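Local coordinates for protein kojibiose phosphorylase (Gut metagenome, PDB 6W0P) that belongs to glycoside hydrolase family 65, whose members pair an N-terminal beta-sandwich domain with a helical catalytic barrel and a small C-terminal sheet domain, at residues Phe292-Leu303 with Arg315-His326. Residues are numbered along the deposited sequence; the frame is centred on the assembly and turned at random.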
ATOM      1  N   PHE A 292      39.734  21.685 -16.966  1.00 37.97           N
ATOM      2  CA  PHE A 292      38.416  21.789 -16.284  1.00 36.98           C
ATOM      3  C   PHE A 292      38.528  21.373 -14.810  1.00 36.85           C
ATOM      4  O   PHE A 292      38.023  22.113 -13.964  1.00 36.99           O
ATOM      5  CB  PHE A 292      37.380  20.923 -16.986  1.00 37.10           C
ATOM      6  CG  PHE A 292      36.054  20.842 -16.280  1.00 36.65           C
ATOM      7  CD1 PHE A 292      35.871  19.975 -15.210  1.00 35.99           C
ATOM      8  CD2 PHE A 292      34.982  21.607 -16.710  1.00 36.29           C
ATOM      9  CE1 PHE A 292      34.638  19.877 -14.590  1.00 35.89           C
ATOM     10  CE2 PHE A 292      33.750  21.501 -16.085  1.00 36.18           C
ATOM     11  CZ  PHE A 292      33.579  20.632 -15.033  1.00 35.58           C
ATOM     12  N   PHE A 293      39.154  20.233 -14.490  1.00 35.71           N
ATOM     13  CA  PHE A 293      39.253  19.762 -13.084  1.00 35.20           C
ATOM     14  C   PHE A 293      40.182  20.673 -12.261  1.00 36.40           C
ATOM     15  O   PHE A 293      39.904  20.837 -11.041  1.00 37.40           O
ATOM     16  CB  PHE A 293      39.673  18.295 -13.023  1.00 34.03           C
ATOM     17  CG  PHE A 293      38.543  17.344 -13.306  1.00 33.66           C
ATOM     18  CD1 PHE A 293      37.559  17.131 -12.353  1.00 33.49           C
ATOM     19  CD2 PHE A 293      38.469  16.672 -14.515  1.00 32.85           C
ATOM     20  CE1 PHE A 293      36.522  16.248 -12.599  1.00 33.91           C
ATOM     21  CE2 PHE A 293      37.427  15.807 -14.769  1.00 33.65           C
ATOM     22  CZ  PHE A 293      36.447  15.611 -13.820  1.00 34.59           C
ATOM     23  N   ASN A 294      41.266  21.197 -12.847  1.00 36.39           N
ATOM     24  CA  ASN A 294      42.221  22.081 -12.131  1.00 37.51           C
ATOM     25  C   ASN A 294      41.445  23.284 -11.577  1.00 38.09           C
ATOM     26  O   ASN A 294      41.640  23.626 -10.422  1.00 35.49           O
ATOM     27  CB  ASN A 294      43.365  22.590 -13.005  1.00 38.58           C
ATOM     28  CG  ASN A 294      44.407  21.542 -13.338  1.00 40.40           C
ATOM     29  OD1 ASN A 294      44.481  20.482 -12.711  1.00 42.49           O
ATOM     30  ND2 ASN A 294      45.214  21.827 -14.346  1.00 40.64           N
ATOM     31  N   HIS A 295      40.587  23.894 -12.397  1.00 39.93           N
ATOM     32  CA  HIS A 295      39.715  25.031 -12.005  1.00 40.74           C
ATOM     33  C   HIS A 295      38.884  24.627 -10.777  1.00 39.61           C
ATOM     34  O   HIS A 295      38.909  25.388  -9.792  1.00 38.15           O
ATOM     35  CB  HIS A 295      38.878  25.486 -13.208  1.00 42.15           C
ATOM     36  CG  HIS A 295      37.832  26.485 -12.863  1.00 44.71           C
ATOM     37  ND1 HIS A 295      38.100  27.849 -12.805  1.00 48.66           N
ATOM     38  CD2 HIS A 295      36.533  26.328 -12.529  1.00 45.36           C
ATOM     39  CE1 HIS A 295      36.989  28.488 -12.486  1.00 48.64           C
ATOM     40  NE2 HIS A 295      36.021  27.574 -12.295  1.00 47.49           N
ATOM     41  N   PHE A 296      38.199  23.470 -10.812  1.00 38.75           N
ATOM     42  CA  PHE A 296      37.291  23.038  -9.716  1.00 39.08           C
ATOM     43  C   PHE A 296      38.121  22.676  -8.481  1.00 36.79           C
ATOM     44  O   PHE A 296      37.602  22.967  -7.387  1.00 35.25           O
ATOM     45  CB  PHE A 296      36.273  21.983 -10.171  1.00 41.83           C
ATOM     46  CG  PHE A 296      35.132  22.610 -10.950  1.00 45.07           C
ATOM     47  CD1 PHE A 296      35.113  22.591 -12.342  1.00 45.61           C
ATOM     48  CD2 PHE A 296      34.127  23.316 -10.295  1.00 46.05           C
ATOM     49  CE1 PHE A 296      34.100  23.221 -13.047  1.00 46.56           C
ATOM     50  CE2 PHE A 296      33.123  23.955 -11.001  1.00 45.62           C
ATOM     51  CZ  PHE A 296      33.111  23.910 -12.377  1.00 46.40           C
ATOM     52  N   TYR A 297      39.352  22.154  -8.624  1.00 34.55           N
ATOM     53  CA  TYR A 297      40.184  21.787  -7.452  1.00 34.60           C
ATOM     54  C   TYR A 297      40.748  23.080  -6.823  1.00 35.26           C
ATOM     55  O   TYR A 297      40.856  23.118  -5.577  1.00 34.20           O
ATOM     56  CB  TYR A 297      41.217  20.697  -7.778  1.00 33.91           C
ATOM     57  CG  TYR A 297      40.635  19.304  -7.920  1.00 34.16           C
ATOM     58  CD1 TYR A 297      40.773  18.597  -9.104  1.00 34.00           C
ATOM     59  CD2 TYR A 297      39.901  18.690  -6.904  1.00 33.41           C
ATOM     60  CE1 TYR A 297      40.234  17.330  -9.262  1.00 32.87           C
ATOM     61  CE2 TYR A 297      39.360  17.421  -7.042  1.00 32.22           C
ATOM     62  CZ  TYR A 297      39.536  16.734  -8.227  1.00 32.30           C
ATOM     63  OH  TYR A 297      39.021  15.493  -8.413  1.00 30.46           O
ATOM     64  N   GLN A 298      41.030  24.114  -7.629  1.00 35.49           N
ATOM     65  CA  GLN A 298      41.509  25.439  -7.157  1.00 37.00           C
ATOM     66  C   GLN A 298      40.409  26.096  -6.304  1.00 35.74           C
ATOM     67  O   GLN A 298      40.762  26.880  -5.389  1.00 34.31           O
ATOM     68  CB  GLN A 298      41.869  26.379  -8.314  1.00 39.43           C
ATOM     69  CG  GLN A 298      43.219  26.098  -8.951  1.00 42.61           C
ATOM     70  CD  GLN A 298      44.360  26.076  -7.960  1.00 46.63           C
ATOM     71  OE1 GLN A 298      44.431  26.910  -7.045  1.00 50.26           O
ATOM     72  NE2 GLN A 298      45.274  25.125  -8.142  1.00 47.61           N
ATOM     73  N   LYS A 299      39.144  25.786  -6.603  1.00 33.49           N
ATOM     74  CA  LYS A 299      37.969  26.389  -5.945  1.00 33.31           C
ATOM     75  C   LYS A 299      37.607  25.594  -4.681  1.00 31.39           C
ATOM     76  O   LYS A 299      37.148  26.236  -3.705  1.00 30.10           O
ATOM     77  CB  LYS A 299      36.830  26.571  -6.955  1.00 34.51           C
ATOM     78  CG  LYS A 299      37.019  27.787  -7.870  1.00 36.76           C
ATOM     79  CD  LYS A 299      35.786  28.262  -8.590  1.00 38.95           C
ATOM     80  CE  LYS A 299      35.069  27.139  -9.322  1.00 42.14           C
ATOM     81  NZ  LYS A 299      33.814  27.577 -10.023  1.00 43.54           N
ATOM     82  N   SER A 300      37.820  24.278  -4.647  1.00 29.40           N
ATOM     83  CA  SER A 300      37.134  23.432  -3.644  1.00 29.09           C
ATOM     84  C   SER A 300      37.990  22.296  -3.073  1.00 28.58           C
ATOM     85  O   SER A 300      37.458  21.619  -2.149  1.00 27.91           O
ATOM     86  CB  SER A 300      35.838  22.912  -4.218  1.00 29.20           C
ATOM     87  OG  SER A 300      35.060  23.977  -4.761  1.00 30.32           O
ATOM     88  N   ASP A 301      39.233  22.079  -3.534  1.00 28.61           N
ATOM     89  CA  ASP A 301      40.034  20.898  -3.095  1.00 28.65           C
ATOM     90  C   ASP A 301      40.152  20.924  -1.569  1.00 28.19           C
ATOM     91  O   ASP A 301      40.227  22.016  -1.006  1.00 28.30           O
ATOM     92  CB  ASP A 301      41.424  20.813  -3.728  1.00 28.94           C
ATOM     93  CG  ASP A 301      42.057  19.449  -3.550  1.00 29.11           C
ATOM     94  OD1 ASP A 301      41.340  18.439  -3.700  1.00 28.77           O
ATOM     95  OD2 ASP A 301      43.263  19.402  -3.240  1.00 30.77           O
ATOM     96  N   ILE A 302      40.077  19.758  -0.928  1.00 27.90           N
ATOM     97  CA  ILE A 302      40.303  19.604   0.532  1.00 27.83           C
ATOM     98  C   ILE A 302      41.565  18.769   0.747  1.00 28.11           C
ATOM     99  O   ILE A 302      41.663  17.707   0.128  1.00 28.13           O
ATOM    100  CB  ILE A 302      39.078  18.973   1.204  1.00 27.65           C
ATOM    101  CG1 ILE A 302      37.866  19.889   1.100  1.00 27.52           C
ATOM    102  CG2 ILE A 302      39.387  18.581   2.639  1.00 27.56           C
ATOM    103  CD1 ILE A 302      36.693  19.338   1.818  1.00 28.21           C
ATOM    104  N   LEU A 303      42.495  19.257   1.568  1.00 28.52           N
ATOM    105  CA  LEU A 303      43.721  18.517   1.929  1.00 30.14           C
ATOM    106  C   LEU A 303      43.487  17.882   3.290  1.00 31.27           C
ATOM    107  O   LEU A 303      42.946  18.558   4.167  1.00 30.89           O
ATOM    108  CB  LEU A 303      44.928  19.450   1.997  1.00 30.66           C
ATOM    109  CG  LEU A 303      45.356  20.137   0.706  1.00 30.65           C
ATOM    110  CD1 LEU A 303      46.602  20.986   0.958  1.00 31.43           C
ATOM    111  CD2 LEU A 303      45.656  19.117  -0.357  1.00 30.92           C
ATOM    112  N   ARG A 315      38.732  13.454  -1.842  1.00 27.86           N
ATOM    113  CA  ARG A 315      39.005  13.933  -3.216  1.00 29.03           C
ATOM    114  C   ARG A 315      38.143  13.115  -4.182  1.00 28.77           C
ATOM    115  O   ARG A 315      37.591  13.690  -5.132  1.00 28.26           O
ATOM    116  CB  ARG A 315      40.506  13.911  -3.506  1.00 29.99           C
ATOM    117  CG  ARG A 315      40.839  14.794  -4.695  1.00 31.05           C
ATOM    118  CD  ARG A 315      42.323  14.911  -4.903  1.00 31.66           C
ATOM    119  NE  ARG A 315      42.892  15.957  -4.081  1.00 32.32           N
ATOM    120  CZ  ARG A 315      43.893  15.819  -3.220  1.00 32.54           C
ATOM    121  NH1 ARG A 315      44.450  14.632  -2.996  1.00 32.42           N
ATOM    122  NH2 ARG A 315      44.314  16.893  -2.570  1.00 32.92           N
ATOM    123  N   TYR A 316      37.927  11.836  -3.874  1.00 28.35           N
ATOM    124  CA  TYR A 316      36.992  11.013  -4.667  1.00 27.98           C
ATOM    125  C   TYR A 316      35.606  11.669  -4.606  1.00 27.87           C
ATOM    126  O   TYR A 316      34.955  11.816  -5.678  1.00 27.15           O
ATOM    127  CB  TYR A 316      36.999   9.549  -4.200  1.00 27.70           C
ATOM    128  CG  TYR A 316      35.993   8.709  -4.936  1.00 26.95           C
ATOM    129  CD1 TYR A 316      36.224   8.282  -6.233  1.00 26.68           C
ATOM    130  CD2 TYR A 316      34.776   8.406  -4.363  1.00 26.55           C
ATOM    131  CE1 TYR A 316      35.279   7.545  -6.927  1.00 26.25           C
ATOM    132  CE2 TYR A 316      33.833   7.649  -5.030  1.00 26.32           C
ATOM    133  CZ  TYR A 316      34.076   7.227  -6.323  1.00 26.19           C
ATOM    134  OH  TYR A 316      33.116   6.520  -6.977  1.00 25.58           O
ATOM    135  N   CYS A 317      35.134  11.997  -3.392  1.00 27.89           N
ATOM    136  CA  CYS A 317      33.798  12.622  -3.152  1.00 27.56           C
ATOM    137  C   CYS A 317      33.681  13.944  -3.929  1.00 27.43           C
ATOM    138  O   CYS A 317      32.684  14.127  -4.641  1.00 28.14           O
ATOM    139  CB  CYS A 317      33.539  12.869  -1.666  1.00 27.53           C
ATOM    140  SG  CYS A 317      33.323  11.345  -0.708  1.00 27.66           S
ATOM    141  N   LEU A 318      34.670  14.828  -3.840  1.00 27.07           N
ATOM    142  CA  LEU A 318      34.661  16.096  -4.611  1.00 27.65           C
ATOM    143  C   LEU A 318      34.586  15.772  -6.122  1.00 27.53           C
ATOM    144  O   LEU A 318      33.819  16.448  -6.847  1.00 26.28           O
ATOM    145  CB  LEU A 318      35.877  16.957  -4.261  1.00 27.65           C
ATOM    146  CG  LEU A 318      35.970  17.369  -2.791  1.00 28.76           C
ATOM    147  CD1 LEU A 318      37.052  18.414  -2.580  1.00 29.17           C
ATOM    148  CD2 LEU A 318      34.638  17.886  -2.265  1.00 29.34           C
ATOM    149  N   PHE A 319      35.334  14.769  -6.570  1.00 27.48           N
ATOM    150  CA  PHE A 319      35.371  14.366  -7.997  1.00 27.55           C
ATOM    151  C   PHE A 319      33.957  14.029  -8.473  1.00 27.60           C
ATOM    152  O   PHE A 319      33.544  14.546  -9.532  1.00 27.81           O
ATOM    153  CB  PHE A 319      36.368  13.229  -8.209  1.00 27.61           C
ATOM    154  CG  PHE A 319      36.382  12.713  -9.624  1.00 27.39           C
ATOM    155  CD1 PHE A 319      37.133  13.351 -10.592  1.00 27.53           C
ATOM    156  CD2 PHE A 319      35.609  11.628  -9.982  1.00 27.19           C
ATOM    157  CE1 PHE A 319      37.124  12.897 -11.898  1.00 28.13           C
ATOM    158  CE2 PHE A 319      35.620  11.160 -11.285  1.00 27.81           C
ATOM    159  CZ  PHE A 319      36.366  11.799 -12.241  1.00 27.84           C
ATOM    160  N   GLN A 320      33.237  13.189  -7.726  1.00 28.00           N
ATOM    161  CA  GLN A 320      31.854  12.753  -8.073  1.00 28.11           C
ATOM    162  C   GLN A 320      30.850  13.919  -7.994  1.00 28.14           C
ATOM    163  O   GLN A 320      29.844  13.904  -8.751  1.00 27.13           O
ATOM    164  CB  GLN A 320      31.418  11.592  -7.173  1.00 27.97           C
ATOM    165  CG  GLN A 320      32.172  10.296  -7.445  1.00 27.86           C
ATOM    166  CD  GLN A 320      32.001   9.802  -8.868  1.00 28.67           C
ATOM    167  OE1 GLN A 320      31.144  10.267  -9.631  1.00 28.86           O
ATOM    168  NE2 GLN A 320      32.831   8.844  -9.243  1.00 28.81           N
ATOM    169  N   MET A 321      31.054  14.866  -7.084  1.00 29.07           N
ATOM    170  CA  MET A 321      30.163  16.047  -6.959  1.00 30.23           C
ATOM    171  C   MET A 321      30.312  16.881  -8.232  1.00 30.30           C
ATOM    172  O   MET A 321      29.306  17.345  -8.728  1.00 31.07           O
ATOM    173  CB  MET A 321      30.478  16.927  -5.741  1.00 31.41           C
ATOM    174  CG  MET A 321      30.145  16.291  -4.387  1.00 32.52           C
ATOM    175  SD  MET A 321      28.382  16.010  -4.175  1.00 34.53           S
ATOM    176  CE  MET A 321      27.875  17.667  -3.715  1.00 35.05           C
ATOM    177  N   ILE A 322      31.531  17.052  -8.718  1.00 30.57           N
ATOM    178  CA  ILE A 322      31.848  17.880  -9.917  1.00 32.24           C
ATOM    179  C   ILE A 322      31.295  17.144 -11.152  1.00 31.19           C
ATOM    180  O   ILE A 322      30.800  17.813 -12.096  1.00 31.67           O
ATOM    181  CB  ILE A 322      33.374  18.182  -9.990  1.00 33.93           C
ATOM    182  CG1 ILE A 322      33.840  19.025  -8.787  1.00 36.58           C
ATOM    183  CG2 ILE A 322      33.685  18.883 -11.293  1.00 34.43           C
ATOM    184  CD1 ILE A 322      35.371  19.055  -8.468  1.00 37.47           C
ATOM    185  N   GLN A 323      31.354  15.813 -11.153  1.00 30.08           N
ATOM    186  CA  GLN A 323      30.824  14.948 -12.251  1.00 29.85           C
ATOM    187  C   GLN A 323      29.295  14.994 -12.278  1.00 29.32           C
ATOM    188  O   GLN A 323      28.716  15.032 -13.391  1.00 29.28           O
ATOM    189  CB  GLN A 323      31.297  13.500 -12.101  1.00 29.39           C
ATOM    190  CG  GLN A 323      32.745  13.286 -12.535  1.00 29.08           C
ATOM    191  CD  GLN A 323      33.031  11.879 -12.997  1.00 28.17           C
ATOM    192  OE1 GLN A 323      33.662  11.687 -14.022  1.00 27.91           O
ATOM    193  NE2 GLN A 323      32.565  10.897 -12.248  1.00 27.24           N
ATOM    194  N   ALA A 324      28.667  15.030 -11.108  1.00 29.07           N
ATOM    195  CA  ALA A 324      27.194  14.998 -10.985  1.00 29.24           C
ATOM    196  C   ALA A 324      26.552  16.274 -11.550  1.00 29.47           C
ATOM    197  O   ALA A 324      25.458  16.166 -12.122  1.00 29.50           O
ATOM    198  CB  ALA A 324      26.814  14.783  -9.542  1.00 29.33           C
ATOM    199  N   TYR A 325      27.160  17.448 -11.347  1.00 29.65           N
ATOM    200  CA  TYR A 325      26.546  18.754 -11.717  1.00 29.84           C
ATOM    201  C   TYR A 325      27.604  19.850 -11.861  1.00 30.40           C
ATOM    202  O   TYR A 325      28.459  19.980 -10.983  1.00 29.79           O
ATOM    203  CB  TYR A 325      25.554  19.177 -10.637  1.00 29.35           C
ATOM    204  CG  TYR A 325      24.353  19.916 -11.159  1.00 29.23           C
ATOM    205  CD1 TYR A 325      23.359  19.236 -11.820  1.00 28.45           C
ATOM    206  CD2 TYR A 325      24.217  21.285 -11.019  1.00 29.25           C
ATOM    207  CE1 TYR A 325      22.259  19.891 -12.332  1.00 28.61           C
ATOM    208  CE2 TYR A 325      23.114  21.962 -11.530  1.00 29.33           C
ATOM    209  CZ  TYR A 325      22.119  21.258 -12.181  1.00 29.16           C
ATOM    210  OH  TYR A 325      20.992  21.877 -12.655  1.00 28.50           O
ATOM    211  N   HIS A 326      27.543  20.653 -12.919  1.00 31.34           N
ATOM    212  CA  HIS A 326      28.434  21.841 -13.026  1.00 31.81           C
ATOM    213  C   HIS A 326      27.718  23.027 -13.681  1.00 32.90           C
ATOM    214  O   HIS A 326      28.417  23.958 -14.079  1.00 33.70           O
ATOM    215  CB  HIS A 326      29.742  21.461 -13.732  1.00 32.10           C
ATOM    216  CG  HIS A 326      29.588  21.112 -15.181  1.00 32.27           C
ATOM    217  ND1 HIS A 326      29.247  19.852 -15.605  1.00 31.87           N
ATOM    218  CD2 HIS A 326      29.755  21.857 -16.300  1.00 32.80           C
ATOM    219  CE1 HIS A 326      29.199  19.839 -16.929  1.00 32.34           C
ATOM    220  NE2 HIS A 326      29.506  21.054 -17.385  1.00 32.68           N
TER
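Ile322 is the bump that fits among the aromatic side chains of helix 292-300. Its CG2 branch pushes between Phe292, Phe293 and Phe296; Ile322 CG2 reaches the edge of the Phe292 ring, 3.6 Å from Phe292 CE1. The other branch ends against the root of Phe296, Ile322 CD1 lying 3.5 Å from Phe296 CB. Beside Ile322, Phe293 and Phe319 lie almost parallel, their planes 19° apart, but slid so far that they barely overlap; Phe293 CZ meets Phe319 CE1 at 3.4 Å. Tyr297 sends its OH in at the edge of the Phe319 ring, 3.5 Å from Phe319 CB, and that hydroxyl is hydrogen-bonded to the carbonyl of Leu119. At the far end Phe292 turns its edge to a face of His326, a T-shaped pair.

The helix carrying the aromatics, 282-300, leads from the N-terminal beta-sandwich into the helical catalytic domain, and helix 308-324 follows after the short strand 303-305, which pairs with strand 702-709. The two axes cross steeply at 119° and come no closer than 11.2 Å, a gap taken up by large side chains.

Leu318 is the second bump. Its CD1 enters the bend where the first helix gives way to Asp301 and Ile302, 3.3 Å from Ser300 O, while Phe359 of helix 351-361 touches the same leucine. Beside that bend Arg315 grips Asp301 side-on with two nitrogens: NE to OD1 at 3.0 Å, and NH2 to the syn lone pair of OD2 at 2.8 Å, the latter nearly straight. A bend at chi3 (-85°) turns the guanidinium toward the carboxylate, and the aliphatic CG is left against Tyr297 CE2. The remaining nitrogen, NH1, bonds to the carbonyl of Pro13.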